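Local atomic coordinates of pathogenicity island protein (Staphylococcus aureus subsp. aureus, PDB entry 3HL6), a protein that is of unknown function, is encoded by open reading frame 9 of a staphylococcal pathogenicity island, and forms an assembly of two subunits in the crystal. Residues Y21-L25 with M48-L53; S67-A71 with I156-Q161; A105-E110 with L204-Y209. All coordinates share one frame; numbering follows the deposited sequence.

Contact 1. Residues Y21-L25 with M48-L53; sequences YTGLL and MMNSKL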
loop_
_atom_site.group_PDB
_atom_site.type_symbol
_atom_site.label_atom_id
_atom_site.label_comp_id
_atom_site.label_asym_id
_atom_site.label_seq_id
_atom_site.Cartn_x
_atom_site.Cartn_y
_atom_site.Cartn_z
ATOM N N TYR B 21 8.649 6.607 -2.920
ATOM C CA TYR B 21 9.325 5.809 -3.920
ATOM C C TYR B 21 8.805 6.127 -5.307
ATOM O O TYR B 21 9.563 6.375 -6.236
ATOM C CB TYR B 21 9.179 4.315 -3.649
ATOM C CG TYR B 21 9.753 3.493 -4.770
ATOM C CD1 TYR B 21 8.937 2.683 -5.551
ATOM C CD2 TYR B 21 11.096 3.548 -5.076
ATOM C CE1 TYR B 21 9.436 1.942 -6.567
ATOM C CE2 TYR B 21 11.607 2.813 -6.101
ATOM C CZ TYR B 21 10.752 2.000 -6.844
ATOM O OH TYR B 21 11.225 1.255 -7.889
ATOM N N THR B 22 7.495 6.134 -5.453
ATOM C CA THR B 22 6.936 6.554 -6.702
ATOM C C THR B 22 7.219 8.032 -6.917
ATOM O O THR B 22 7.634 8.445 -7.988
ATOM C CB THR B 22 5.442 6.307 -6.712
ATOM O OG1 THR B 22 4.843 7.146 -5.714
ATOM C CG2 THR B 22 5.161 4.845 -6.406
ATOM N N GLY B 23 7.012 8.837 -5.893
ATOM C CA GLY B 23 7.371 10.247 -5.976
ATOM C C GLY B 23 8.732 10.523 -6.608
ATOM O O GLY B 23 8.843 11.368 -7.490
ATOM N N LEU B 24 9.762 9.812 -6.158
ATOM C CA LEU B 24 11.139 10.167 -6.479
ATOM C C LEU B 24 11.736 9.330 -7.611
ATOM O O LEU B 24 12.924 9.464 -7.927
ATOM C CB LEU B 24 12.004 10.057 -5.235
ATOM C CG LEU B 24 11.676 11.169 -4.242
ATOM C CD1 LEU B 24 12.252 10.858 -2.863
ATOM C CD2 LEU B 24 12.171 12.504 -4.784
ATOM N N LEU B 25 10.902 8.475 -8.203
ATOM C CA LEU B 25 11.362 7.437 -9.118
ATOM C C LEU B 25 12.097 7.996 -10.351
ATOM O O LEU B 25 13.266 7.678 -10.601
ATOM C CB LEU B 25 10.165 6.588 -9.563
ATOM C CG LEU B 25 10.451 5.444 -10.543
ATOM C CD1 LEU B 25 11.802 4.924 -10.222
ATOM C CD2 LEU B 25 9.452 4.337 -10.388
ATOM N N MET B 48 17.371 6.211 -2.803
ATOM C CA MET B 48 16.734 6.001 -4.090
ATOM C C MET B 48 17.782 6.186 -5.140
ATOM O O MET B 48 18.237 7.285 -5.362
ATOM C CB MET B 48 15.666 7.055 -4.330
ATOM C CG MET B 48 14.441 6.913 -3.493
ATOM S SD MET B 48 13.220 5.917 -4.364
ATOM C CE MET B 48 13.445 6.412 -6.072
ATOM N N MET B 49 18.160 5.130 -5.822
ATOM C CA MET B 49 19.134 5.292 -6.864
ATOM C C MET B 49 18.707 4.473 -8.073
ATOM O O MET B 49 18.469 3.282 -7.974
ATOM C CB MET B 49 20.491 4.852 -6.344
ATOM C CG MET B 49 21.628 5.028 -7.317
ATOM S SD MET B 49 23.194 4.772 -6.468
ATOM C CE MET B 49 22.908 5.647 -4.931
ATOM N N ASN B 50 18.597 5.126 -9.219
ATOM C CA ASN B 50 18.400 4.410 -10.455
ATOM C C ASN B 50 17.105 3.666 -10.396
ATOM O O ASN B 50 17.057 2.476 -10.686
ATOM C CB ASN B 50 19.540 3.430 -10.680
ATOM C CG ASN B 50 20.663 4.029 -11.513
ATOM O OD1 ASN B 50 20.481 4.315 -12.689
ATOM N ND2 ASN B 50 21.819 4.224 -10.905
ATOM N N SER B 51 16.056 4.369 -9.978
ATOM C CA SER B 51 14.720 3.782 -9.820
ATOM C C SER B 51 14.550 2.655 -8.766
ATOM O O SER B 51 13.514 1.981 -8.752
ATOM C CB SER B 51 14.182 3.329 -11.197
ATOM O OG SER B 51 14.958 2.271 -11.735
ATOM N N LYS B 52 15.533 2.437 -7.898
ATOM C CA LYS B 52 15.394 1.436 -6.830
ATOM C C LYS B 52 15.495 2.061 -5.442
ATOM O O LYS B 52 16.121 3.122 -5.274
ATOM C CB LYS B 52 16.421 0.314 -6.985
ATOM C CG LYS B 52 16.201 -0.553 -8.231
ATOM C CD LYS B 52 17.348 -1.526 -8.378
ATOM C CE LYS B 52 16.947 -2.782 -9.124
ATOM N NZ LYS B 52 16.843 -2.470 -10.563
ATOM N N LEU B 53 14.842 1.440 -4.458
ATOM C CA LEU B 53 14.912 1.922 -3.078
ATOM C C LEU B 53 15.756 0.932 -2.308
ATOM O O LEU B 53 15.584 -0.266 -2.463
ATOM C CB LEU B 53 13.510 2.048 -2.470
ATOM C CG LEU B 53 13.342 2.484 -0.999
ATOM C CD1 LEU B 53 13.966 3.836 -0.697
ATOM C CD2 LEU B 53 11.886 2.526 -0.607
#
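Y21 reaches M48 and S51 from helix 13-30 because its CG lies anti to the backbone N (chi1 174°), which carries the ring off the helix to the hairpin formed by strands 44-49 and 52-57. M48 answers with a chain bent at chi2 and chi3, and the bends set SD at the edge of the Y21 ring and CE against the backbone of L24 and L25. The two side chains meet at about a right angle: SD lies 4.6 Å from the centroid of the Y21 ring and 77° off the ring normal, a Met-aromatic contact, with SD 3.3 Å from Y21 CD2. Beyond the sulfur, the methyl CE of M48 packs 4.0 Å from L24 CB and 3.6 Å from L24 O, so one methionine spans about a turn of the helix, Y21 by its sulfur and L24 and L25 by its methyl. The same ring carbon, Y21 CD2, also has L53 CB at 3.9 Å, from an oblique direction.

The polar end of the tyrosine is directed at the turn. Y21 OH is modelled 2.6 Å from S51 O as a donor, but the hydroxyl is crowded by another atom in the model, so this bond is less sure. S51 belongs to a type I' beta turn from M49 to K52, the tight reversal of a two-residue beta hairpin; backbone bonds M49 N to K52 O (2.9 Å) and K52 N to M49 O (3.1 Å) close it.

S28, later on helix 13-30, also holds the turn, its OG bonding to S51 N. The contact thus joins this helix to the hairpin of the mixed sheet, with C33 of strand 33-37 touching M48 and L24, and L70 of strand 68-71 touching L53. T22, on another side of the helix, meets T22 and T76 of the second subunit.

Contact 2. Residues S67-A71 with I156-Q161; sequences SFELA and IEMLYQ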
loop_
_atom_site.group_PDB
_atom_site.type_symbol
_atom_site.label_atom_id
_atom_site.label_comp_id
_atom_site.label_asym_id
_atom_site.label_seq_id
_atom_site.Cartn_x
_atom_site.Cartn_y
_atom_site.Cartn_z
ATOM N N SER B 67 23.960 -2.070 1.039
ATOM C CA SER B 67 22.564 -1.839 1.408
ATOM C C SER B 67 21.625 -2.939 0.877
ATOM O O SER B 67 22.078 -3.879 0.243
ATOM C CB SER B 67 22.110 -0.478 0.905
ATOM O OG SER B 67 21.807 0.345 2.001
ATOM N N PHE B 68 20.325 -2.809 1.138
ATOM C CA PHE B 68 19.368 -3.854 0.791
ATOM C C PHE B 68 18.174 -3.286 0.063
ATOM O O PHE B 68 17.578 -2.316 0.505
ATOM C CB PHE B 68 18.945 -4.623 2.043
ATOM C CG PHE B 68 20.107 -5.053 2.872
ATOM C CD1 PHE B 68 20.726 -6.271 2.620
ATOM C CD2 PHE B 68 20.648 -4.186 3.843
ATOM C CE1 PHE B 68 21.836 -6.642 3.346
ATOM C CE2 PHE B 68 21.742 -4.546 4.588
ATOM C CZ PHE B 68 22.350 -5.766 4.352
ATOM N N GLU B 69 17.847 -3.898 -1.067
ATOM C CA GLU B 69 16.769 -3.455 -1.909
ATOM C C GLU B 69 15.404 -3.596 -1.240
ATOM O O GLU B 69 15.008 -4.693 -0.854
ATOM C CB GLU B 69 16.776 -4.279 -3.201
ATOM C CG GLU B 69 15.553 -4.043 -4.077
ATOM C CD GLU B 69 15.762 -4.489 -5.495
ATOM O OE1 GLU B 69 14.744 -4.832 -6.169
ATOM O OE2 GLU B 69 16.932 -4.489 -5.937
ATOM N N LEU B 70 14.669 -2.496 -1.155
ATOM C CA LEU B 70 13.295 -2.518 -0.661
ATOM C C LEU B 70 12.287 -2.661 -1.776
ATOM O O LEU B 70 11.208 -3.213 -1.562
ATOM C CB LEU B 70 12.954 -1.232 0.067
ATOM C CG LEU B 70 13.430 -1.076 1.502
ATOM C CD1 LEU B 70 12.623 0.072 2.130
ATOM C CD2 LEU B 70 13.280 -2.358 2.313
ATOM N N ALA B 71 12.627 -2.127 -2.948
ATOM C CA ALA B 71 11.666 -1.964 -4.029
ATOM C C ALA B 71 12.334 -1.762 -5.390
ATOM O O ALA B 71 13.360 -1.083 -5.501
ATOM C CB ALA B 71 10.717 -0.833 -3.722
ATOM N N ILE B 156 17.814 -11.023 4.133
ATOM C CA ILE B 156 17.904 -9.734 4.794
ATOM C C ILE B 156 16.962 -8.709 4.158
ATOM O O ILE B 156 16.292 -7.928 4.863
ATOM C CB ILE B 156 19.353 -9.247 4.868
ATOM C CG1 ILE B 156 20.126 -10.175 5.806
ATOM C CG2 ILE B 156 19.396 -7.853 5.425
ATOM C CD1 ILE B 156 21.619 -10.086 5.696
ATOM N N GLU B 157 16.856 -8.767 2.831
ATOM C CA GLU B 157 16.056 -7.770 2.117
ATOM C C GLU B 157 14.636 -7.913 2.568
ATOM O O GLU B 157 13.928 -6.939 2.848
ATOM C CB GLU B 157 16.183 -7.920 0.602
ATOM C CG GLU B 157 17.513 -7.424 0.073
ATOM C CD GLU B 157 17.666 -7.609 -1.428
ATOM O OE1 GLU B 157 16.906 -8.405 -2.017
ATOM O OE2 GLU B 157 18.551 -6.940 -2.023
ATOM N N MET B 158 14.239 -9.154 2.696
ATOM C CA MET B 158 12.898 -9.462 3.120
ATOM C C MET B 158 12.630 -9.120 4.606
ATOM O O MET B 158 11.586 -8.591 4.940
ATOM C CB MET B 158 12.606 -10.920 2.790
ATOM C CG MET B 158 11.173 -11.217 2.837
ATOM S SD MET B 158 10.956 -12.414 4.130
ATOM C CE MET B 158 9.977 -13.660 3.219
ATOM N N LEU B 159 13.588 -9.398 5.481
ATOM C CA LEU B 159 13.589 -8.825 6.842
ATOM C C LEU B 159 13.418 -7.318 6.804
ATOM O O LEU B 159 12.586 -6.763 7.496
ATOM C CB LEU B 159 14.871 -9.206 7.603
ATOM C CG LEU B 159 14.957 -10.675 8.045
ATOM C CD1 LEU B 159 16.342 -11.020 8.528
ATOM C CD2 LEU B 159 13.920 -10.950 9.115
ATOM N N TYR B 160 14.176 -6.644 5.960
ATOM C CA TYR B 160 13.966 -5.210 5.853
ATOM C C TYR B 160 12.540 -4.841 5.492
ATOM O O TYR B 160 12.025 -3.873 6.001
ATOM C CB TYR B 160 14.952 -4.570 4.889
ATOM C CG TYR B 160 16.228 -4.227 5.576
ATOM C CD1 TYR B 160 16.510 -2.919 5.957
ATOM C CD2 TYR B 160 17.133 -5.211 5.886
ATOM C CE1 TYR B 160 17.678 -2.598 6.598
ATOM C CE2 TYR B 160 18.305 -4.914 6.516
ATOM C CZ TYR B 160 18.578 -3.603 6.884
ATOM O OH TYR B 160 19.776 -3.322 7.524
ATOM N N GLN B 161 11.903 -5.594 4.607
ATOM C CA GLN B 161 10.567 -5.247 4.127
ATOM C C GLN B 161 9.515 -5.401 5.220
ATOM O O GLN B 161 8.672 -4.527 5.411
ATOM C CB GLN B 161 10.197 -6.090 2.899
ATOM C CG GLN B 161 11.009 -5.722 1.657
ATOM C CD GLN B 161 10.848 -6.726 0.500
ATOM O OE1 GLN B 161 10.617 -7.913 0.707
ATOM N NE2 GLN B 161 10.953 -6.242 -0.699
#
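Aromatic and apolar packing centres on F68, whose ring meets I156 and Y160 on the same side. I156 CG2 stands over one face, 3.6 Å from the ring centroid and 18° off its normal, a CH-pi contact. The rings of F68 and Y160 are near parallel, at 21° with centroids 4.9 Å apart, but slid so far that they barely overlap; F68 CD2 comes within 3.6 Å of Y160 CE2. L70 adds its CD2 branch, 3.8 Å from Y160 CB.

Two hydrogen bonds run between side chains of the helix and the strand backbone. E157 OE2 accepts from E69 N at 3.3 Å, met from above the carboxylate plane. Q161, extended beyond CG, donates NE2 to L70 O at 3.2 Å; the acceptor lies close to the amide plane of Q161, while the donor stands well above the carbonyl plane.

Strand 68-71 is an edge strand of the mixed sheet within this chain, and L70 and A71 form a classic beta bulge opposite L53 of strand 52-57. Y160 OH bonds to V57 N of that strand, and helix 171-184 packs on F68, I156 and Y160 through T181, V180 and L177.

Contact 3. Residues A105-E110 with L204-Y209; sequences ASQLFE and LKASYY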
loop_
_atom_site.group_PDB
_atom_site.type_symbol
_atom_site.label_atom_id
_atom_site.label_comp_id
_atom_site.label_asym_id
_atom_site.label_seq_id
_atom_site.Cartn_x
_atom_site.Cartn_y
_atom_site.Cartn_z
ATOM N N ALA B 105 10.265 -12.248 13.245
ATOM C CA ALA B 105 10.979 -13.073 14.223
ATOM C C ALA B 105 11.244 -14.477 13.691
ATOM O O ALA B 105 12.329 -15.051 13.878
ATOM C CB ALA B 105 10.185 -13.145 15.523
ATOM N N SER B 106 10.235 -15.028 13.029
ATOM C CA SER B 106 10.374 -16.292 12.304
ATOM C C SER B 106 11.504 -16.254 11.320
ATOM O O SER B 106 12.427 -17.044 11.419
ATOM C CB SER B 106 9.094 -16.593 11.556
ATOM O OG SER B 106 8.938 -17.982 11.476
ATOM N N GLN B 107 11.450 -15.313 10.379
ATOM C CA GLN B 107 12.483 -15.227 9.352
ATOM C C GLN B 107 13.870 -15.010 9.915
ATOM O O GLN B 107 14.855 -15.418 9.316
ATOM C CB GLN B 107 12.180 -14.110 8.365
ATOM C CG GLN B 107 10.949 -14.355 7.565
ATOM C CD GLN B 107 11.025 -15.637 6.780
ATOM O OE1 GLN B 107 12.072 -15.990 6.226
ATOM N NE2 GLN B 107 9.911 -16.351 6.719
ATOM N N LEU B 108 13.942 -14.334 11.050
ATOM C CA LEU B 108 15.204 -13.972 11.656
ATOM C C LEU B 108 15.740 -15.111 12.534
ATOM O O LEU B 108 16.941 -15.407 12.520
ATOM C CB LEU B 108 14.986 -12.701 12.467
ATOM C CG LEU B 108 16.080 -11.852 13.096
ATOM C CD1 LEU B 108 17.317 -11.756 12.236
ATOM C CD2 LEU B 108 15.500 -10.473 13.326
ATOM N N PHE B 109 14.858 -15.776 13.270
ATOM C CA PHE B 109 15.299 -16.697 14.306
ATOM C C PHE B 109 14.956 -18.161 14.073
ATOM O O PHE B 109 15.540 -19.036 14.699
ATOM C CB PHE B 109 14.654 -16.307 15.633
ATOM C CG PHE B 109 15.059 -14.970 16.134
ATOM C CD1 PHE B 109 16.384 -14.582 16.103
ATOM C CD2 PHE B 109 14.106 -14.096 16.632
ATOM C CE1 PHE B 109 16.762 -13.343 16.595
ATOM C CE2 PHE B 109 14.470 -12.855 17.118
ATOM C CZ PHE B 109 15.797 -12.471 17.099
ATOM N N GLU B 110 13.990 -18.438 13.210
ATOM C CA GLU B 110 13.619 -19.810 12.922
ATOM C C GLU B 110 13.870 -20.234 11.476
ATOM O O GLU B 110 13.150 -21.068 10.947
ATOM C CB GLU B 110 12.143 -20.014 13.235
ATOM C CG GLU B 110 11.808 -19.889 14.692
ATOM C CD GLU B 110 10.333 -20.022 14.938
ATOM O OE1 GLU B 110 9.554 -19.807 13.959
ATOM O OE2 GLU B 110 9.952 -20.330 16.104
ATOM N N LEU B 204 18.592 -13.808 21.644
ATOM C CA LEU B 204 17.456 -12.963 21.310
ATOM C C LEU B 204 16.260 -13.824 20.963
ATOM O O LEU B 204 15.135 -13.575 21.420
ATOM C CB LEU B 204 17.800 -12.057 20.140
ATOM C CG LEU B 204 18.899 -11.017 20.305
ATOM C CD1 LEU B 204 19.162 -10.462 18.930
ATOM C CD2 LEU B 204 18.464 -9.903 21.237
ATOM N N LYS B 205 16.496 -14.858 20.168
ATOM C CA LYS B 205 15.475 -15.876 20.023
ATOM C C LYS B 205 14.957 -16.305 21.411
ATOM O O LYS B 205 13.784 -16.673 21.538
ATOM C CB LYS B 205 16.004 -17.073 19.246
ATOM C CG LYS B 205 14.953 -18.140 18.981
ATOM C CD LYS B 205 15.588 -19.331 18.310
ATOM C CE LYS B 205 14.518 -20.320 17.873
ATOM N NZ LYS B 205 15.144 -21.295 16.910
ATOM N N ALA B 206 15.818 -16.224 22.438
ATOM C CA ALA B 206 15.456 -16.721 23.787
ATOM C C ALA B 206 14.527 -15.754 24.535
ATOM O O ALA B 206 13.509 -16.178 25.111
ATOM C CB ALA B 206 16.688 -17.064 24.625
ATOM N N SER B 207 14.839 -14.458 24.496
ATOM C CA SER B 207 13.882 -13.523 25.039
ATOM C C SER B 207 12.654 -13.321 24.177
ATOM O O SER B 207 11.562 -13.128 24.711
ATOM C CB SER B 207 14.503 -12.189 25.393
ATOM O OG SER B 207 15.375 -11.795 24.391
ATOM N N TYR B 208 12.813 -13.317 22.854
ATOM C CA TYR B 208 11.642 -13.053 21.990
ATOM C C TYR B 208 10.538 -14.080 22.245
ATOM O O TYR B 208 9.385 -13.735 22.430
ATOM C CB TYR B 208 11.979 -13.014 20.488
ATOM C CG TYR B 208 10.784 -12.536 19.680
ATOM C CD1 TYR B 208 10.587 -11.181 19.415
ATOM C CD2 TYR B 208 9.841 -13.434 19.218
ATOM C CE1 TYR B 208 9.491 -10.758 18.706
ATOM C CE2 TYR B 208 8.752 -13.023 18.516
ATOM C CZ TYR B 208 8.570 -11.701 18.255
ATOM O OH TYR B 208 7.452 -11.321 17.563
ATOM N N TYR B 209 10.906 -15.351 22.261
ATOM C CA TYR B 209 9.934 -16.415 22.414
ATOM C C TYR B 209 9.997 -16.951 23.820
ATOM O O TYR B 209 11.073 -17.154 24.361
ATOM C CB TYR B 209 10.298 -17.564 21.480
ATOM C CG TYR B 209 10.135 -17.255 20.034
ATOM C CD1 TYR B 209 8.883 -17.295 19.433
ATOM C CD2 TYR B 209 11.244 -16.942 19.249
ATOM C CE1 TYR B 209 8.728 -17.018 18.080
ATOM C CE2 TYR B 209 11.105 -16.657 17.887
ATOM C CZ TYR B 209 9.848 -16.696 17.313
ATOM O OH TYR B 209 9.717 -16.403 15.982
#
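F109 and K205 lie alongside each other, their side chains running in opposite directions. The phenyl ring puts one face against the backbone of helix 191-208: K205 N sits over the ring centre, and L204 CB is 3.7 Å from F109 CZ. L108 CG covers the opposite face. K205 is fully extended, CG anti to the backbone N, and this length takes NZ to F109 O at 3.2 Å, a hydrogen bond tilted out of the carbonyl plane.

Y208 and Y209 swing their rings toward A105 by different first torsions, -172° and -68°. A105 CB makes a CH-pi contact over one face of Y208, 3.6 Å from the centroid, while Y208 OH bonds to D102 earlier on helix 100-109. Over one face of Y209 lies the carboxylate of E110, its plane 5° from that of the ring and OE2 3.8 Å from Y209 CZ; S106 OG donates to E110 OE1 at 3.1 Å.

Two nearly antiparallel helices thus join mainly through apolar and aromatic surfaces. The K205 ammonium satisfies F109 O, at the C-terminal end of helix 100-109, where its charge would probably also complement the helix dipole.

In the fold
From the N terminus, contact 1 closes a short loop of 22 residues, bringing helix 13-30 against the hairpin of strands 44-49 and 52-57. Contact 2 opens only after that loop is complete, yet the two are joined directly, since neighbouring strands 52-57 and 68-71 share backbone bonds. Its loop is long, 84 residues, and ends on helix 152-163. Contact 3 crosses it: A105-E110 falls within that span, whereas L204-Y209 lies beyond it, after 93 residues, 49 of them helical. L159 and M158 pack on Q107, linking contacts 2 and 3. Contacts 1 and 3 lie on opposite sides of the chain's centre; contact 2 touches both, their centres about 14 Å and 18 Å from its own, and so bridges sheet and helices.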